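Sporulation-control protein spo0M (Bacillus subtilis, PDB 5CL2) controls the expression of spo0A and is required for the cell to pass the morphological stage 0 of sporulation. Local coordinates at residues 52-57 with 61-66; 222-227 with 247-252. One frame throughout, in Å; residues are numbered along the deposited sequence.

Contact 1: 52-57 with 61-66; sequences RYVIVK and EHRKYA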
ATOM      1  N   ARG A  52       5.736   8.238  13.416  1.00 40.09           N
ATOM      2  CA  ARG A  52       6.094   7.082  14.222  1.00 44.69           C
ATOM      3  C   ARG A  52       4.845   6.229  14.465  1.00 50.15           C
ATOM      4  O   ARG A  52       3.723   6.729  14.445  1.00 48.61           O
ATOM      5  CB  ARG A  52       6.678   7.497  15.569  1.00 51.19           C
ATOM      6  CG  ARG A  52       7.364   8.828  15.579  1.00 60.96           C
ATOM      7  CD  ARG A  52       7.543   9.305  17.006  1.00 69.14           C
ATOM      8  NE  ARG A  52       6.268   9.414  17.707  1.00 70.92           N
ATOM      9  CZ  ARG A  52       6.082  10.128  18.814  1.00 76.63           C
ATOM     10  NH1 ARG A  52       7.097  10.794  19.363  1.00 71.41           N
ATOM     11  NH2 ARG A  52       4.882  10.166  19.383  1.00 74.19           N
ATOM     12  N   TYR A  53       5.031   4.945  14.704  1.00 44.80           N
ATOM     13  CA  TYR A  53       3.888   4.117  15.022  1.00 51.66           C
ATOM     14  C   TYR A  53       4.235   3.142  16.121  1.00 50.95           C
ATOM     15  O   TYR A  53       5.416   2.856  16.359  1.00 44.46           O
ATOM     16  CB  TYR A  53       3.363   3.397  13.782  1.00 47.61           C
ATOM     17  CG  TYR A  53       4.247   2.322  13.196  1.00 48.72           C
ATOM     18  CD1 TYR A  53       5.294   2.632  12.332  1.00 46.46           C
ATOM     19  CD2 TYR A  53       4.006   0.983  13.479  1.00 49.75           C
ATOM     20  CE1 TYR A  53       6.086   1.622  11.778  1.00 51.12           C
ATOM     21  CE2 TYR A  53       4.773  -0.025  12.934  1.00 47.45           C
ATOM     22  CZ  TYR A  53       5.803   0.284  12.087  1.00 52.08           C
ATOM     23  OH  TYR A  53       6.541  -0.762  11.572  1.00 51.75           O
ATOM     24  N   VAL A  54       3.199   2.651  16.802  1.00 53.51           N
ATOM     25  CA  VAL A  54       3.412   1.818  17.982  1.00 50.77           C
ATOM     26  C   VAL A  54       3.409   0.354  17.590  1.00 51.01           C
ATOM     27  O   VAL A  54       2.595  -0.100  16.777  1.00 51.37           O
ATOM     28  CB  VAL A  54       2.347   2.056  19.072  1.00 54.19           C
ATOM     29  CG1 VAL A  54       2.685   1.246  20.327  1.00 55.42           C
ATOM     30  CG2 VAL A  54       2.274   3.516  19.426  1.00 52.61           C
ATOM     31  N   ILE A  55       4.371  -0.358  18.156  1.00 50.49           N
ATOM     32  CA  ILE A  55       4.453  -1.806  18.120  1.00 49.73           C
ATOM     33  C   ILE A  55       4.465  -2.326  19.556  1.00 53.72           C
ATOM     34  O   ILE A  55       5.342  -1.974  20.348  1.00 57.37           O
ATOM     35  CB  ILE A  55       5.717  -2.289  17.408  1.00 51.41           C
ATOM     36  CG1 ILE A  55       5.704  -1.896  15.926  1.00 48.31           C
ATOM     37  CG2 ILE A  55       5.896  -3.787  17.596  1.00 49.21           C
ATOM     38  CD1 ILE A  55       6.967  -2.320  15.225  1.00 49.70           C
ATOM     39  N   VAL A  56       3.481  -3.147  19.903  1.00 56.24           N
ATOM     40  CA  VAL A  56       3.419  -3.694  21.250  1.00 55.89           C
ATOM     41  C   VAL A  56       3.905  -5.140  21.267  1.00 53.88           C
ATOM     42  O   VAL A  56       3.449  -5.964  20.485  1.00 57.58           O
ATOM     43  CB  VAL A  56       2.002  -3.590  21.821  1.00 58.80           C
ATOM     44  CG1 VAL A  56       1.941  -4.157  23.234  1.00 54.74           C
ATOM     45  CG2 VAL A  56       1.561  -2.128  21.818  1.00 59.68           C
ATOM     46  N   LYS A  57       4.896  -5.409  22.108  1.00 59.02           N
ATOM     47  CA  LYS A  57       5.373  -6.773  22.335  1.00 64.91           C
ATOM     48  C   LYS A  57       5.399  -7.081  23.819  1.00 64.74           C
ATOM     49  O   LYS A  57       6.014  -6.347  24.585  1.00 63.71           O
ATOM     50  CB  LYS A  57       6.774  -7.001  21.763  1.00 66.02           C
ATOM     51  CG  LYS A  57       7.123  -8.497  21.596  1.00 67.07           C
ATOM     52  CD  LYS A  57       8.613  -8.750  21.872  1.00 68.69           C
ATOM     53  CE  LYS A  57       8.962 -10.224  21.983  1.00 67.84           C
ATOM     54  NZ  LYS A  57       8.209 -11.079  21.024  1.00 73.72           N
ATOM     55  N   GLU A  61       5.181  -0.971  24.845  1.00 57.01           N
ATOM     56  CA  GLU A  61       5.153  -0.111  23.674  1.00 60.17           C
ATOM     57  C   GLU A  61       6.568   0.209  23.194  1.00 58.78           C
ATOM     58  O   GLU A  61       7.417   0.637  23.975  1.00 58.50           O
ATOM     59  CB  GLU A  61       4.406   1.182  23.990  1.00 62.73           C
ATOM     60  CG  GLU A  61       2.905   1.004  24.182  1.00 70.35           C
ATOM     61  CD  GLU A  61       2.209   2.319  24.488  1.00 73.80           C
ATOM     62  OE1 GLU A  61       2.923   3.336  24.690  1.00 72.92           O
ATOM     63  OE2 GLU A  61       0.958   2.333  24.508  1.00 68.37           O
ATOM     64  N   HIS A  62       6.811  -0.056  21.916  1.00 62.53           N
ATOM     65  CA  HIS A  62       7.999   0.391  21.190  1.00 61.15           C
ATOM     66  C   HIS A  62       7.484   1.315  20.100  1.00 58.02           C
ATOM     67  O   HIS A  62       6.561   0.923  19.385  1.00 53.14           O
ATOM     68  CB  HIS A  62       8.761  -0.799  20.573  1.00 60.84           C
ATOM     69  CG  HIS A  62       9.080  -1.881  21.554  1.00 67.67           C
ATOM     70  ND1 HIS A  62      10.167  -1.818  22.406  1.00 77.29           N
ATOM     71  CD2 HIS A  62       8.437  -3.035  21.852  1.00 69.80           C
ATOM     72  CE1 HIS A  62      10.184  -2.896  23.174  1.00 76.44           C
ATOM     73  NE2 HIS A  62       9.144  -3.650  22.859  1.00 69.21           N
ATOM     74  N   ARG A  63       8.018   2.526  19.972  1.00 50.55           N
ATOM     75  CA  ARG A  63       7.658   3.365  18.832  1.00 46.93           C
ATOM     76  C   ARG A  63       8.760   3.361  17.771  1.00 51.16           C
ATOM     77  O   ARG A  63       9.948   3.499  18.075  1.00 46.25           O
ATOM     78  CB  ARG A  63       7.352   4.794  19.241  1.00 53.64           C
ATOM     79  CG  ARG A  63       5.984   4.980  19.795  1.00 58.19           C
ATOM     80  CD  ARG A  63       5.721   6.441  20.112  1.00 69.12           C
ATOM     81  NE  ARG A  63       4.402   6.592  20.719  1.00 72.55           N
ATOM     82  CZ  ARG A  63       3.282   6.829  20.037  1.00 72.78           C
ATOM     83  NH1 ARG A  63       3.295   6.942  18.703  1.00 65.98           N
ATOM     84  NH2 ARG A  63       2.137   6.947  20.699  1.00 73.73           N
ATOM     85  N   LYS A  64       8.328   3.178  16.527  1.00 50.24           N
ATOM     86  CA  LYS A  64       9.193   2.963  15.385  1.00 47.64           C
ATOM     87  C   LYS A  64       8.956   4.034  14.343  1.00 51.42           C
ATOM     88  O   LYS A  64       7.803   4.369  14.046  1.00 45.00           O
ATOM     89  CB  LYS A  64       8.946   1.575  14.796  1.00 49.88           C
ATOM     90  CG  LYS A  64       9.899   1.154  13.704  1.00 52.18           C
ATOM     91  CD  LYS A  64       9.787  -0.342  13.441  1.00 57.35           C
ATOM     92  CE  LYS A  64      10.632  -0.771  12.247  1.00 59.13           C
ATOM     93  NZ  LYS A  64      10.074  -0.303  10.941  1.00 68.26           N
ATOM     94  N   TYR A  65      10.060   4.572  13.821  1.00 49.62           N
ATOM     95  CA  TYR A  65      10.072   5.632  12.822  1.00 45.65           C
ATOM     96  C   TYR A  65       9.624   5.070  11.467  1.00 48.92           C
ATOM     97  O   TYR A  65       9.947   3.924  11.104  1.00 46.79           O
ATOM     98  CB  TYR A  65      11.496   6.223  12.761  1.00 54.78           C
ATOM     99  CG  TYR A  65      11.760   7.346  11.780  1.00 53.88           C
ATOM    100  CD1 TYR A  65      11.556   8.670  12.141  1.00 61.14           C
ATOM    101  CD2 TYR A  65      12.259   7.085  10.498  1.00 60.72           C
ATOM    102  CE1 TYR A  65      11.832   9.719  11.244  1.00 68.03           C
ATOM    103  CE2 TYR A  65      12.527   8.125   9.588  1.00 58.69           C
ATOM    104  CZ  TYR A  65      12.312   9.442   9.975  1.00 65.53           C
ATOM    105  OH  TYR A  65      12.573  10.491   9.105  1.00 69.11           O
ATOM    106  N   ALA A  66       8.870   5.862  10.715  1.00 49.19           N
ATOM    107  CA  ALA A  66       8.354   5.383   9.429  1.00 51.75           C
ATOM    108  C   ALA A  66       8.320   6.488   8.395  1.00 46.45           C
ATOM    109  O   ALA A  66       7.858   7.597   8.691  1.00 48.22           O
ATOM    110  CB  ALA A  66       6.964   4.800   9.599  1.00 44.91           C
TER
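R63 and V54 face each other as a non-hydrogen-bonded pair of two antiparallel strands. The hydrogen-bonded pairs Y53-K64 and I55-H62 flank them, each closed by two backbone bonds; I55 N to H62 O, at 2.8 Å, is close to straight (172°). The R63 side chain can be followed outward. R63 CB lies 4.0 Å from Y53 O. R63 CG meets V54 CG2, also at 4.0 Å. With the chain extended from CG to NE (chi2 -177°), R63 CD reaches one face of the R52 guanidinium, 3.9 Å from R52 NE. At the tip, V54 CG2 sits over the centre of the R63 guanidinium, 3.5 Å from R63 CZ. R52 NH2 lies over the opposite face, nearer the rim, and 3.7 Å from R63 NH1. The two guanidinium planes are 45° apart. These like charges are probably eased by salt bridges from R63 to D152 and from R52 to E105. An alanine in place of R63 is likely to leave D152 without its charged mate and V54 CG2 without its flat cover. On the other side of the sheet, K64 CB covers part of one face of the Y53 ring, and A66 CB meets its edge. The two segments belong to the beta hairpin of strands 40-57 and 60-79. V54 also bonds through its backbone to C153 and Q155, which ties the hairpin to strand 146-155.

Contact 2: 222-227 with 247-252; sequences QLVRVR and LDQYAE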
ATOM      1  N   GLN A 222     -14.737 -11.351  13.468  1.00 74.74           N
ATOM      2  CA  GLN A 222     -14.961 -10.667  12.219  1.00 75.98           C
ATOM      3  C   GLN A 222     -14.987  -9.166  12.407  1.00 70.91           C
ATOM      4  O   GLN A 222     -15.060  -8.643  13.522  1.00 69.17           O
ATOM      5  CB  GLN A 222     -16.260 -11.141  11.576  1.00 71.58           C
ATOM      6  CG  GLN A 222     -16.086 -12.437  10.814  1.00 85.71           C
ATOM      7  CD  GLN A 222     -17.326 -12.840  10.046  1.00 93.77           C
ATOM      8  OE1 GLN A 222     -18.212 -12.018   9.800  1.00 98.66           O
ATOM      9  NE2 GLN A 222     -17.403 -14.114   9.667  1.00 99.21           N
ATOM     10  N   LEU A 223     -14.886  -8.496  11.275  1.00 66.89           N
ATOM     11  CA  LEU A 223     -14.498  -7.108  11.216  1.00 67.30           C
ATOM     12  C   LEU A 223     -15.458  -6.397  10.282  1.00 62.13           C
ATOM     13  O   LEU A 223     -15.776  -6.924   9.215  1.00 62.75           O
ATOM     14  CB  LEU A 223     -13.049  -7.005  10.737  1.00 66.40           C
ATOM     15  CG  LEU A 223     -12.361  -5.673  10.560  1.00 59.40           C
ATOM     16  CD1 LEU A 223     -10.895  -5.910  10.794  1.00 60.86           C
ATOM     17  CD2 LEU A 223     -12.612  -5.209   9.156  1.00 60.91           C
ATOM     18  N   VAL A 224     -15.952  -5.232  10.680  1.00 57.86           N
ATOM     19  CA  VAL A 224     -16.844  -4.482   9.800  1.00 54.99           C
ATOM     20  C   VAL A 224     -16.070  -3.526   8.900  1.00 57.26           C
ATOM     21  O   VAL A 224     -15.334  -2.658   9.380  1.00 53.47           O
ATOM     22  CB  VAL A 224     -17.885  -3.717  10.599  1.00 53.52           C
ATOM     23  CG1 VAL A 224     -18.724  -2.862   9.674  1.00 55.74           C
ATOM     24  CG2 VAL A 224     -18.759  -4.717  11.334  1.00 59.57           C
ATOM     25  N   ARG A 225     -16.213  -3.701   7.594  1.00 54.67           N
ATOM     26  CA  ARG A 225     -15.463  -2.888   6.658  1.00 56.32           C
ATOM     27  C   ARG A 225     -16.369  -2.298   5.587  1.00 56.11           C
ATOM     28  O   ARG A 225     -16.883  -3.020   4.750  1.00 62.20           O
ATOM     29  CB  ARG A 225     -14.348  -3.729   6.030  1.00 57.43           C
ATOM     30  CG  ARG A 225     -13.217  -2.901   5.473  1.00 60.02           C
ATOM     31  CD  ARG A 225     -11.958  -3.728   5.268  1.00 59.38           C
ATOM     32  NE  ARG A 225     -11.077  -3.063   4.312  1.00 57.43           N
ATOM     33  CZ  ARG A 225      -9.824  -3.429   4.055  1.00 59.96           C
ATOM     34  NH1 ARG A 225      -9.280  -4.460   4.691  1.00 59.83           N
ATOM     35  NH2 ARG A 225      -9.114  -2.758   3.160  1.00 58.84           N
ATOM     36  N   VAL A 226     -16.523  -0.975   5.580  1.00 58.60           N
ATOM     37  CA  VAL A 226     -17.516  -0.343   4.709  1.00 59.61           C
ATOM     38  C   VAL A 226     -16.975   0.835   3.886  1.00 60.85           C
ATOM     39  O   VAL A 226     -16.380   1.768   4.439  1.00 57.56           O
ATOM     40  CB  VAL A 226     -18.728   0.159   5.536  1.00 61.68           C
ATOM     41  CG1 VAL A 226     -19.651   1.026   4.676  1.00 61.50           C
ATOM     42  CG2 VAL A 226     -19.491  -1.021   6.169  1.00 52.54           C
ATOM     43  N   ARG A 227     -17.218   0.816   2.573  1.00 61.69           N
ATOM     44  CA  ARG A 227     -16.825   1.951   1.738  1.00 61.07           C
ATOM     45  C   ARG A 227     -17.951   2.974   1.570  1.00 59.74           C
ATOM     46  O   ARG A 227     -19.093   2.613   1.296  1.00 72.57           O
ATOM     47  CB  ARG A 227     -16.358   1.477   0.363  1.00 61.38           C
ATOM     48  CG  ARG A 227     -16.327   2.606  -0.645  1.00 60.51           C
ATOM     49  CD  ARG A 227     -15.456   2.292  -1.839  1.00 63.96           C
ATOM     50  NE  ARG A 227     -14.960   3.536  -2.408  1.00 69.75           N
ATOM     51  CZ  ARG A 227     -13.763   4.044  -2.128  1.00 64.41           C
ATOM     52  NH1 ARG A 227     -12.938   3.390  -1.317  1.00 61.13           N
ATOM     53  NH2 ARG A 227     -13.388   5.193  -2.668  1.00 65.10           N
ATOM     54  N   LEU A 247     -23.486   0.667  13.363  1.00 49.33           N
ATOM     55  CA  LEU A 247     -23.231   0.390  14.780  1.00 51.30           C
ATOM     56  C   LEU A 247     -24.307  -0.511  15.400  1.00 57.81           C
ATOM     57  O   LEU A 247     -24.034  -1.178  16.405  1.00 53.22           O
ATOM     58  CB  LEU A 247     -23.124   1.681  15.585  1.00 47.98           C
ATOM     59  CG  LEU A 247     -21.987   2.617  15.199  1.00 57.11           C
ATOM     60  CD1 LEU A 247     -22.024   3.853  16.077  1.00 54.79           C
ATOM     61  CD2 LEU A 247     -20.648   1.891  15.287  1.00 52.96           C
ATOM     62  N   ASP A 248     -25.507  -0.558  14.803  1.00 52.12           N
ATOM     63  CA  ASP A 248     -26.592  -1.322  15.426  1.00 59.10           C
ATOM     64  C   ASP A 248     -26.259  -2.794  15.496  1.00 57.33           C
ATOM     65  O   ASP A 248     -26.790  -3.513  16.339  1.00 62.71           O
ATOM     66  CB  ASP A 248     -27.913  -1.147  14.666  1.00 61.40           C
ATOM     67  CG  ASP A 248     -29.038  -2.049  15.210  1.00 70.64           C
ATOM     68  OD1 ASP A 248     -29.653  -1.687  16.239  1.00 75.00           O
ATOM     69  OD2 ASP A 248     -29.312  -3.123  14.612  1.00 67.88           O
ATOM     70  N   GLN A 249     -25.341  -3.251  14.660  1.00 52.79           N
ATOM     71  CA  GLN A 249     -25.045  -4.669  14.674  1.00 52.37           C
ATOM     72  C   GLN A 249     -24.291  -5.089  15.921  1.00 57.35           C
ATOM     73  O   GLN A 249     -24.101  -6.284  16.152  1.00 58.72           O
ATOM     74  CB  GLN A 249     -24.245  -5.044  13.449  1.00 55.96           C
ATOM     75  CG  GLN A 249     -22.845  -4.467  13.466  1.00 56.94           C
ATOM     76  CD  GLN A 249     -22.084  -4.896  12.255  1.00 59.89           C
ATOM     77  OE1 GLN A 249     -21.551  -6.011  12.215  1.00 62.51           O
ATOM     78  NE2 GLN A 249     -22.035  -4.029  11.241  1.00 56.53           N
ATOM     79  N   TYR A 250     -23.852  -4.107  16.712  1.00 57.43           N
ATOM     80  CA  TYR A 250     -23.145  -4.371  17.966  1.00 56.68           C
ATOM     81  C   TYR A 250     -24.071  -4.309  19.200  1.00 56.31           C
ATOM     82  O   TYR A 250     -23.651  -4.648  20.314  1.00 52.87           O
ATOM     83  CB  TYR A 250     -21.994  -3.351  18.152  1.00 54.55           C
ATOM     84  CG  TYR A 250     -20.923  -3.416  17.075  1.00 52.15           C
ATOM     85  CD1 TYR A 250     -20.091  -4.524  16.963  1.00 50.98           C
ATOM     86  CD2 TYR A 250     -20.754  -2.374  16.169  1.00 49.05           C
ATOM     87  CE1 TYR A 250     -19.138  -4.606  15.982  1.00 47.96           C
ATOM     88  CE2 TYR A 250     -19.783  -2.437  15.174  1.00 50.70           C
ATOM     89  CZ  TYR A 250     -18.983  -3.564  15.091  1.00 52.77           C
ATOM     90  OH  TYR A 250     -18.009  -3.667  14.127  1.00 56.79           O
ATOM     91  N   ALA A 251     -25.337  -3.941  19.006  1.00 54.48           N
ATOM     92  CA  ALA A 251     -26.251  -3.810  20.156  1.00 60.82           C
ATOM     93  C   ALA A 251     -26.527  -5.188  20.730  1.00 58.28           C
ATOM     94  O   ALA A 251     -26.670  -5.339  21.948  1.00 58.22           O
ATOM     95  CB  ALA A 251     -27.563  -3.119  19.760  1.00 52.42           C
ATOM     96  N   GLU A 252     -26.536  -6.182  19.844  1.00 56.95           N
ATOM     97  CA  GLU A 252     -26.611  -7.595  20.210  1.00 71.73           C
ATOM     98  C   GLU A 252     -25.779  -7.961  21.441  1.00 76.12           C
ATOM     99  O   GLU A 252     -25.998  -9.010  22.060  1.00 80.96           O
ATOM    100  CB  GLU A 252     -26.158  -8.451  19.031  1.00 72.82           C
ATOM    101  CG  GLU A 252     -26.513  -7.854  17.672  1.00 71.13           C
ATOM    102  CD  GLU A 252     -27.350  -8.804  16.831  1.00 86.39           C
ATOM    103  OE1 GLU A 252     -27.610  -9.945  17.289  1.00 90.18           O
ATOM    104  OE2 GLU A 252     -27.752  -8.408  15.713  1.00 86.91           O
TER
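The Y250 ring and the Q249 amide both close on one methyl group, V224 CG2. One face of the ring is covered by its own neighbour: Q249 CG lies over the ring centre, 3.9 Å above the plane. V224 CG2 comes to the ring obliquely, near its hydroxyl end. It is 3.1 Å from Y250 OH and 3.9 Å from Y250 CZ, and V224 CB is also near the hydroxyl. The valine and the tyrosine run past one another, pointing opposite ways. The glutamine meets the valine head on. V224 CG2 is 3.2 Å from Q249 OE1 and 3.3 Å from Q249 NE2, so the whole amide end is pressed against it. V224 CG1 touches the nitrogen side, 3.8 Å from Q249 NE2. The first torsion of Q249 (chi1 69°) sets CG between the backbone N and the carbonyl carbon, which lays the chain across the tyrosine ring. Q249 NE2 bonds to I246 O, and this holds the amide in place. V224 lies on strand 224-229, an outermost strand of its sheet within this chain, and bonds through its backbone to F200. Q249 and Y250 follow helix 236-248 at the C terminus. Y250 also packs on F200 and V202 of strand 195-202 and on M181 of helix 176-181. No hydrogen bond crosses between the two segments. A methyl group meets two polar ends at close range, so the contact depends on shape and close fit and lacks the directionality of a polar bond.

From the N terminus, contact 1 comes first. It closes the short turn between strands 40-57 and 60-79 and makes a hairpin of them. Contact 2 opens much later. It closes a mostly helical loop, in which helices 230-234 and 236-248 bring the C-terminal end back to strand 224-229. The two loops follow in series and neither nest nor cross. The centres of contact 1 and contact 2 are about 28 Å apart. The nearest atoms of contact 1 and contact 2 are about 16 Å apart. One sheet relates them. The hairpin of contact 1 bonds to strand 146-155, at one end of the five-strand sheet counted within this chain. Contact 2 lies at strand 224-229, at its other end.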